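Local coordinates for protein polyprenyl synthetase (Zymomonas mobilis subsp. mobilis, PDB 4KKM) that probably joins isoprenyl diphosphate units into longer prenyl diphosphates, as a metal-dependent prenyltransferase of the FPP/GGPP synthase family, at residues L71-V76 against L210-L215; I228-L232 against A296-F301; V291-I295 against A312-V316. All blocks are in the same frame, centred on the assembly; numbering follows the deposited sequence.

Contact 1: L71-V76 against L210-L215; sequences LRPLLV and LFGFCL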
loop_
_atom_site.group_PDB
_atom_site.type_symbol
_atom_site.label_atom_id
_atom_site.label_comp_id
_atom_site.label_asym_id
_atom_site.label_seq_id
_atom_site.Cartn_x
_atom_site.Cartn_y
_atom_site.Cartn_z
ATOM N N LEU B 71 16.698 -8.986 7.234
ATOM C CA LEU B 71 16.220 -9.838 8.315
ATOM C C LEU B 71 14.866 -10.452 7.975
ATOM O O LEU B 71 14.609 -11.619 8.266
ATOM C CB LEU B 71 16.130 -9.050 9.621
ATOM C CG LEU B 71 15.475 -9.816 10.772
ATOM C CD1 LEU B 71 16.312 -11.048 11.123
ATOM C CD2 LEU B 71 15.280 -8.912 11.985
ATOM N N ARG B 72 13.994 -9.670 7.346
ATOM C CA ARG B 72 12.660 -10.176 7.047
ATOM C C ARG B 72 12.634 -11.209 5.905
ATOM O O ARG B 72 12.022 -12.264 6.049
ATOM C CB ARG B 72 11.650 -9.027 6.884
ATOM C CG ARG B 72 11.388 -8.331 8.225
ATOM C CD ARG B 72 10.991 -6.860 8.085
ATOM N NE ARG B 72 11.046 -6.180 9.382
ATOM C CZ ARG B 72 12.159 -5.696 9.930
ATOM N NH1 ARG B 72 13.323 -5.805 9.298
ATOM N NH2 ARG B 72 12.107 -5.103 11.115
ATOM N N PRO B 73 13.313 -10.922 4.779
ATOM C CA PRO B 73 13.492 -11.997 3.793
ATOM C C PRO B 73 14.148 -13.247 4.381
ATOM O O PRO B 73 13.756 -14.366 4.039
ATOM C CB PRO B 73 14.407 -11.355 2.749
ATOM C CG PRO B 73 14.011 -9.905 2.781
ATOM C CD PRO B 73 13.704 -9.607 4.234
ATOM N N LEU B 74 15.119 -13.058 5.270
ATOM C CA LEU B 74 15.821 -14.181 5.882
ATOM C C LEU B 74 14.857 -15.059 6.682
ATOM O O LEU B 74 14.923 -16.286 6.620
ATOM C CB LEU B 74 16.954 -13.680 6.782
ATOM C CG LEU B 74 17.708 -14.748 7.575
ATOM C CD1 LEU B 74 18.499 -15.658 6.634
ATOM C CD2 LEU B 74 18.612 -14.098 8.620
ATOM N N LEU B 75 13.961 -14.424 7.431
ATOM C CA LEU B 75 12.955 -15.159 8.198
ATOM C C LEU B 75 12.000 -15.932 7.295
ATOM O O LEU B 75 11.631 -17.066 7.599
ATOM C CB LEU B 75 12.157 -14.202 9.089
ATOM C CG LEU B 75 12.901 -13.674 10.318
ATOM C CD1 LEU B 75 12.119 -12.535 10.961
ATOM C CD2 LEU B 75 13.139 -14.804 11.311
ATOM N N VAL B 76 11.582 -15.312 6.195
ATOM C CA VAL B 76 10.727 -15.997 5.233
ATOM C C VAL B 76 11.431 -17.233 4.678
ATOM O O VAL B 76 10.876 -18.336 4.692
ATOM C CB VAL B 76 10.320 -15.075 4.063
ATOM C CG1 VAL B 76 9.610 -15.882 2.978
ATOM C CG2 VAL B 76 9.433 -13.945 4.567
ATOM N N LEU B 210 5.246 -7.310 11.126
ATOM C CA LEU B 210 5.982 -7.794 9.955
ATOM C C LEU B 210 6.710 -9.104 10.238
ATOM O O LEU B 210 6.793 -9.966 9.364
ATOM C CB LEU B 210 6.970 -6.758 9.419
ATOM C CG LEU B 210 6.444 -5.401 8.923
ATOM C CD1 LEU B 210 7.462 -4.791 7.962
ATOM C CD2 LEU B 210 5.069 -5.497 8.260
ATOM N N PHE B 211 7.257 -9.246 11.447
ATOM C CA PHE B 211 7.904 -10.499 11.836
ATOM C C PHE B 211 6.877 -11.626 11.818
ATOM O O PHE B 211 7.149 -12.724 11.323
ATOM C CB PHE B 211 8.532 -10.389 13.235
ATOM C CG PHE B 211 9.740 -9.494 13.291
ATOM C CD1 PHE B 211 10.642 -9.463 12.240
ATOM C CD2 PHE B 211 9.971 -8.678 14.390
ATOM C CE1 PHE B 211 11.755 -8.638 12.279
ATOM C CE2 PHE B 211 11.086 -7.847 14.439
ATOM C CZ PHE B 211 11.980 -7.830 13.380
ATOM N N GLY B 212 5.699 -11.348 12.371
ATOM C CA GLY B 212 4.614 -12.318 12.364
ATOM C C GLY B 212 4.294 -12.768 10.948
ATOM O O GLY B 212 4.089 -13.956 10.691
ATOM N N PHE B 213 4.270 -11.819 10.019
ATOM C CA PHE B 213 4.004 -12.165 8.626
ATOM C C PHE B 213 5.060 -13.115 8.069
ATOM O O PHE B 213 4.738 -14.063 7.361
ATOM C CB PHE B 213 3.942 -10.934 7.724
ATOM C CG PHE B 213 3.853 -11.291 6.266
ATOM C CD1 PHE B 213 2.635 -11.631 5.702
ATOM C CD2 PHE B 213 4.993 -11.353 5.481
ATOM C CE1 PHE B 213 2.550 -11.985 4.364
ATOM C CE2 PHE B 213 4.915 -11.728 4.152
ATOM C CZ PHE B 213 3.694 -12.039 3.595
ATOM N N CYS B 214 6.323 -12.840 8.370
ATOM C CA CYS B 214 7.415 -13.666 7.860
ATOM C C CYS B 214 7.251 -15.133 8.245
ATOM O O CYS B 214 7.448 -16.027 7.414
ATOM C CB CYS B 214 8.765 -13.149 8.360
ATOM S SG CYS B 214 9.227 -11.536 7.697
ATOM N N LEU B 215 6.891 -15.372 9.502
ATOM C CA LEU B 215 6.727 -16.731 10.025
ATOM C C LEU B 215 5.435 -17.351 9.507
ATOM O O LEU B 215 5.404 -18.519 9.109
ATOM C CB LEU B 215 6.741 -16.731 11.561
ATOM C CG LEU B 215 8.116 -16.879 12.237
ATOM C CD1 LEU B 215 8.695 -18.276 12.020
ATOM C CD2 LEU B 215 9.101 -15.804 11.756
#

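Contact 2: I228-L232 against A296-F301; sequences IRDRL and AHLSVF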
loop_
_atom_site.group_PDB
_atom_site.type_symbol
_atom_site.label_atom_id
_atom_site.label_comp_id
_atom_site.label_asym_id
_atom_site.label_seq_id
_atom_site.Cartn_x
_atom_site.Cartn_y
_atom_site.Cartn_z
ATOM N N ILE B 228 0.708 -25.662 13.783
ATOM C CA ILE B 228 2.027 -25.287 13.288
ATOM C C ILE B 228 2.100 -23.782 13.017
ATOM O O ILE B 228 3.112 -23.135 13.296
ATOM C CB ILE B 228 2.391 -26.082 12.009
ATOM C CG1 ILE B 228 2.570 -27.568 12.340
ATOM C CG2 ILE B 228 3.655 -25.529 11.364
ATOM C CD1 ILE B 228 3.694 -27.835 13.303
ATOM N N ARG B 229 1.023 -23.222 12.474
ATOM C CA ARG B 229 0.984 -21.791 12.225
ATOM C C ARG B 229 1.135 -21.011 13.525
ATOM O O ARG B 229 1.889 -20.037 13.584
ATOM C CB ARG B 229 -0.299 -21.373 11.504
ATOM C CG ARG B 229 -0.478 -19.867 11.482
ATOM C CD ARG B 229 -1.330 -19.374 10.327
ATOM N NE ARG B 229 -2.762 -19.583 10.521
ATOM C CZ ARG B 229 -3.501 -18.962 11.435
ATOM N NH1 ARG B 229 -2.948 -18.098 12.276
ATOM N NH2 ARG B 229 -4.800 -19.216 11.515
ATOM N N ASP B 230 0.438 -21.458 14.566
ATOM C CA ASP B 230 0.494 -20.805 15.866
ATOM C C ASP B 230 1.882 -20.871 16.509
ATOM O O ASP B 230 2.344 -19.892 17.085
ATOM C CB ASP B 230 -0.564 -21.386 16.810
ATOM C CG ASP B 230 -1.963 -20.915 16.472
ATOM O OD1 ASP B 230 -2.096 -19.939 15.705
ATOM O OD2 ASP B 230 -2.933 -21.517 16.976
ATOM N N ARG B 231 2.538 -22.025 16.419
ATOM C CA ARG B 231 3.903 -22.156 16.919
ATOM C C ARG B 231 4.844 -21.164 16.234
ATOM O O ARG B 231 5.662 -20.510 16.890
ATOM C CB ARG B 231 4.421 -23.576 16.708
ATOM C CG ARG B 231 3.860 -24.604 17.672
ATOM C CD ARG B 231 4.414 -25.980 17.353
ATOM N NE ARG B 231 4.068 -26.955 18.381
ATOM C CZ ARG B 231 4.777 -27.160 19.486
ATOM N NH1 ARG B 231 5.882 -26.461 19.715
ATOM N NH2 ARG B 231 4.382 -28.072 20.361
ATOM N N LEU B 232 4.728 -21.064 14.916
ATOM C CA LEU B 232 5.558 -20.139 14.148
ATOM C C LEU B 232 5.254 -18.679 14.493
ATOM O O LEU B 232 6.166 -17.873 14.659
ATOM C CB LEU B 232 5.402 -20.395 12.645
ATOM C CG LEU B 232 5.888 -21.788 12.224
ATOM C CD1 LEU B 232 5.699 -22.028 10.732
ATOM C CD2 LEU B 232 7.339 -21.972 12.622
ATOM N N ALA B 296 11.859 -22.754 21.880
ATOM C CA ALA B 296 11.026 -23.847 22.380
ATOM C C ALA B 296 9.790 -24.101 21.509
ATOM O O ALA B 296 9.317 -25.232 21.420
ATOM C CB ALA B 296 10.627 -23.611 23.843
ATOM N N HIS B 297 9.281 -23.053 20.858
ATOM C CA HIS B 297 8.145 -23.207 19.948
ATOM C C HIS B 297 8.495 -24.134 18.783
ATOM O O HIS B 297 7.612 -24.737 18.176
ATOM C CB HIS B 297 7.654 -21.849 19.417
ATOM C CG HIS B 297 7.156 -20.921 20.483
ATOM N ND1 HIS B 297 6.176 -21.276 21.384
ATOM C CD2 HIS B 297 7.502 -19.646 20.789
ATOM C CE1 HIS B 297 5.946 -20.265 22.205
ATOM N NE2 HIS B 297 6.737 -19.263 21.863
ATOM N N LEU B 298 9.790 -24.256 18.496
ATOM C CA LEU B 298 10.272 -25.017 17.345
ATOM C C LEU B 298 10.673 -26.440 17.721
ATOM O O LEU B 298 11.244 -27.161 16.906
ATOM C CB LEU B 298 11.475 -24.312 16.712
ATOM C CG LEU B 298 11.291 -22.846 16.313
ATOM C CD1 LEU B 298 12.603 -22.275 15.799
ATOM C CD2 LEU B 298 10.200 -22.709 15.266
ATOM N N SER B 299 10.385 -26.839 18.955
ATOM C CA SER B 299 10.810 -28.151 19.448
ATOM C C SER B 299 10.260 -29.321 18.627
ATOM O O SER B 299 10.815 -30.419 18.656
ATOM C CB SER B 299 10.437 -28.323 20.920
ATOM O OG SER B 299 9.039 -28.202 21.098
ATOM N N VAL B 300 9.179 -29.086 17.891
ATOM C CA VAL B 300 8.572 -30.142 17.088
ATOM C C VAL B 300 9.255 -30.329 15.734
ATOM O O VAL B 300 8.938 -31.265 15.006
ATOM C CB VAL B 300 7.059 -29.914 16.878
ATOM C CG1 VAL B 300 6.323 -29.952 18.221
ATOM C CG2 VAL B 300 6.809 -28.603 16.136
ATOM N N PHE B 301 10.191 -29.446 15.398
ATOM C CA PHE B 301 10.927 -29.576 14.143
ATOM C C PHE B 301 12.313 -30.164 14.368
ATOM O O PHE B 301 12.913 -29.985 15.429
ATOM C CB PHE B 301 11.065 -28.224 13.433
ATOM C CG PHE B 301 9.759 -27.530 13.183
ATOM C CD1 PHE B 301 8.896 -27.984 12.198
ATOM C CD2 PHE B 301 9.397 -26.421 13.926
ATOM C CE1 PHE B 301 7.688 -27.347 11.966
ATOM C CE2 PHE B 301 8.192 -25.775 13.697
ATOM C CZ PHE B 301 7.337 -26.240 12.714
HETATM O O HOH W 1 7.220 -26.828 22.298
#

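Contact 3: V291-I295 against A312-V316; sequences VDQAI and ARYIV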
loop_
_atom_site.group_PDB
_atom_site.type_symbol
_atom_site.label_atom_id
_atom_site.label_comp_id
_atom_site.label_asym_id
_atom_site.label_seq_id
_atom_site.Cartn_x
_atom_site.Cartn_y
_atom_site.Cartn_z
ATOM N N VAL B 291 14.340 -15.456 23.994
ATOM C CA VAL B 291 15.053 -16.225 22.985
ATOM C C VAL B 291 14.842 -17.717 23.223
ATOM O O VAL B 291 14.529 -18.466 22.296
ATOM C CB VAL B 291 16.564 -15.899 22.982
ATOM C CG1 VAL B 291 17.329 -16.927 22.163
ATOM C CG2 VAL B 291 16.802 -14.485 22.450
ATOM N N ASP B 292 15.004 -18.145 24.471
ATOM C CA ASP B 292 14.740 -19.533 24.834
ATOM C C ASP B 292 13.295 -19.918 24.515
ATOM O O ASP B 292 13.034 -20.983 23.960
ATOM C CB ASP B 292 15.032 -19.767 26.320
ATOM C CG ASP B 292 16.511 -19.678 26.646
ATOM O OD1 ASP B 292 17.336 -19.902 25.735
ATOM O OD2 ASP B 292 16.848 -19.389 27.812
ATOM N N GLN B 293 12.364 -19.039 24.873
ATOM C CA GLN B 293 10.950 -19.264 24.601
ATOM C C GLN B 293 10.668 -19.374 23.103
ATOM O O GLN B 293 9.915 -20.247 22.672
ATOM C CB GLN B 293 10.098 -18.159 25.234
ATOM C CG GLN B 293 10.016 -18.260 26.754
ATOM C CD GLN B 293 9.498 -16.993 27.402
ATOM O OE1 GLN B 293 8.754 -16.230 26.793
ATOM N NE2 GLN B 293 9.902 -16.759 28.644
ATOM N N ALA B 294 11.277 -18.491 22.315
ATOM C CA ALA B 294 11.112 -18.519 20.865
ATOM C C ALA B 294 11.544 -19.871 20.311
ATOM O O ALA B 294 10.841 -20.492 19.506
ATOM C CB ALA B 294 11.913 -17.379 20.207
ATOM N N ILE B 295 12.697 -20.340 20.765
ATOM C CA ILE B 295 13.254 -21.584 20.258
ATOM C C ILE B 295 12.396 -22.787 20.661
ATOM O O ILE B 295 12.198 -23.707 19.865
ATOM C CB ILE B 295 14.730 -21.744 20.691
ATOM C CG1 ILE B 295 15.606 -20.777 19.889
ATOM C CG2 ILE B 295 15.206 -23.186 20.512
ATOM C CD1 ILE B 295 17.027 -20.659 20.403
ATOM N N ALA B 312 17.244 -16.535 16.191
ATOM C CA ALA B 312 16.790 -16.119 17.514
ATOM C C ALA B 312 17.962 -15.806 18.448
ATOM O O ALA B 312 17.955 -14.792 19.155
ATOM C CB ALA B 312 15.888 -17.188 18.130
ATOM N N ARG B 313 18.967 -16.673 18.445
ATOM C CA ARG B 313 20.155 -16.457 19.263
ATOM C C ARG B 313 20.915 -15.225 18.771
ATOM O O ARG B 313 21.463 -14.456 19.564
ATOM C CB ARG B 313 21.054 -17.697 19.245
ATOM C CG ARG B 313 20.349 -18.966 19.718
ATOM C CD ARG B 313 21.328 -20.049 20.159
ATOM N NE ARG B 313 20.641 -21.244 20.651
ATOM C CZ ARG B 313 20.103 -21.350 21.862
ATOM N NH1 ARG B 313 20.159 -20.327 22.707
ATOM N NH2 ARG B 313 19.497 -22.473 22.232
ATOM N N TYR B 314 20.924 -15.041 17.455
ATOM C CA TYR B 314 21.567 -13.898 16.814
ATOM C C TYR B 314 20.944 -12.578 17.262
ATOM O O TYR B 314 21.636 -11.573 17.422
ATOM C CB TYR B 314 21.463 -14.053 15.298
ATOM C CG TYR B 314 21.975 -12.888 14.491
ATOM C CD1 TYR B 314 23.271 -12.420 14.652
ATOM C CD2 TYR B 314 21.169 -12.273 13.541
ATOM C CE1 TYR B 314 23.746 -11.360 13.904
ATOM C CE2 TYR B 314 21.635 -11.212 12.786
ATOM C CZ TYR B 314 22.925 -10.761 12.973
ATOM O OH TYR B 314 23.402 -9.708 12.231
ATOM N N ILE B 315 19.633 -12.594 17.484
ATOM C CA ILE B 315 18.912 -11.430 17.998
ATOM C C ILE B 315 19.247 -11.202 19.486
ATOM O O ILE B 315 18.363 -11.016 20.323
ATOM C CB ILE B 315 17.379 -11.584 17.765
ATOM C CG1 ILE B 315 17.089 -11.941 16.301
ATOM C CG2 ILE B 315 16.628 -10.317 18.123
ATOM C CD1 ILE B 315 16.552 -10.796 15.450
ATOM N N VAL B 316 20.542 -11.231 19.795
ATOM C CA VAL B 316 21.066 -10.975 21.137
ATOM C C VAL B 316 22.591 -10.863 21.091
ATOM O O VAL B 316 23.259 -11.596 20.357
ATOM C CB VAL B 316 20.658 -12.069 22.157
ATOM C CG1 VAL B 316 21.855 -12.519 22.990
ATOM C CG2 VAL B 316 19.544 -11.565 23.065
#

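Contact 1: L71-V76 against L210-L215
Arg72 and Phe211 meet because each turns its CG away from its own carbonyl carbon, with chi1 near -70° in both. The arginine chain then runs extended from CG to NE and brings its guanidinium to the phenyl ring. The two planes are 23° apart, and Arg72 NH2 comes to 3.5 Å from Phe211 CZ. The CE1-CZ side of the Phe211 ring lies over one guanidinium face, offset toward the rim. Leu71 and Leu75 also pack on this ring: Leu71 CD2 is 3.5 Å from Phe211 CE1, and Leu75 CD1 is 3.6 Å from Phe211 CD1. An alanine in place of Arg72 is likely to leave a gap beside the Phe211 ring, which could then turn more freely, and to strip His101 of helix 87-109 of a packing partner.

Cys214 fills the space between the helices. Cys214 CB sits 3.6 Å from Leu75 CB and 3.9 Å from Val76 CG2. Cys214 SG lies 3.3 Å from Arg72 O. Beyond it, Leu75 CD2 approaches Leu215 CD2. All the touching residues are buried.

The helix axes pass 8.5 Å apart and run 29° from parallel. Helix 71-80 and helix 208-221 thus pack inside the mainly helical bundle of the isoprenoid synthase fold, with Arg72 about 11 Å, side chain to side chain, from the calcium ligand Asp108.

Contact 2: I228-L232 against A296-F301
This is a partly buried contact between a helix and a loop, at the periphery of the fold. The early part of helix 226-253 meets the connection between helix 280-296 and helix 306-314.

Arg231 carries the polar half. Its chain is extended from CG to NE, which carries the guanidinium across to the loop. There Arg231 NH1 donates a hydrogen bond of 2.9 Å to His297 O, bent to 151° at the hydrogen. The acceptor lies close to the guanidinium plane, but the donor stands above the carbonyl plane, 48° out of it. The same NH1 gives a second bond to a water. That water donates to Ala296 O and also bonds Ser299 OG, so it ties the arginine to both ends of the first turn. Val300 CG1 sits over the centre of one guanidinium face, 3.4 Å from Arg231 CZ. Together these contacts should limit rotation of the group.

The apolar half is carried by Ile228 and Leu232. Ile228 CG2 reaches the edge of the Phe301 ring, 4.0 Å from Phe301 CZ. Leu232 CD2 meets both Leu298 CD2 and Phe301 CE2, each at 4.0 Å. Phe83 touches Ile228, Leu232 and Phe301. His297 packs its CB against Arg231 O, while its NE2 is hydrogen-bonded to Asp238 farther along helix 226-253.

Two overlapping type I beta turns, Ala296 to Ser299 and Leu298 to Phe301, shape the loop, closed by Ser299 N to Ala296 O and Phe301 N to Leu298 O. They form the first part of an interhelical connection, held against a neighbouring helix by one arginine and a small apolar cluster.

Contact 3: V291-I295 against A312-V316
Apolar packing dominates between Val291, Ile295 and Ala312. Val291 points its two methyls at the end of helix 306-314. Val291 CG2 meets Val316 CG2 at 4.1 Å, and the same Val291 CG2 makes a van der Waals contact with the carbonyl oxygen Ala312 O at 3.5 Å. Ile295 comes in one turn later. Ile295 CG1 is 4.0 Å from Ala312 CB, and Ala294 CB lies at the edge of contact with that same methyl. The small alanine lets the two backbones approach, with the CA atoms of Val291 and Ala312 5.7 Å apart.

A methyl-on-guanidinium contact comes next. Ile295 CD1 sits over the centre of one face of the Arg313 guanidinium, 3.5 Å from Arg313 CZ, and the two side chains cross at about a right angle. Ile295 reaches this place with CG1 turned away from its carbonyl carbon (chi1 -73°) and CD1 extended beyond it (chi2 169°).

Charge plays a lesser part. Asp292 OD1 is 4.2 Å from Arg313 NH1, beyond a salt bridge, and the carboxylate and guanidinium planes are 65° apart. The opposite charges probably attract each other weakly. No hydrogen bond joins the two segments.

Ala294 also rests on Asp238 and Ile239, and Ile315 on Phe243, all of helix 226-253. Ile315 is the first residue to leave helical geometry. The contact is a packing of consecutive helices, 280-296 and 306-314, where the modelled chain ends.

In the fold
From the N terminus, contact 1 comes first. It joins helix 71-80 to helix 208-221 and closes a long, mostly helical loop of 133 residues. The chain then passes through a short connection into helix 226-253, where contact 2 opens. It closes at residues 296-301, but contact 3 has already opened at 291-295 and closes at 312-316. Contacts 2 and 3 therefore cross, with adjoining segments on helix 280-296 and the loop after it. Contact 1 lies in series with both. It touches contact 2 through Leu215 and Leu232, and contact 3 through Leu71 and Ile315. Together they tie the buried centre of the bundle to its C-terminal helices.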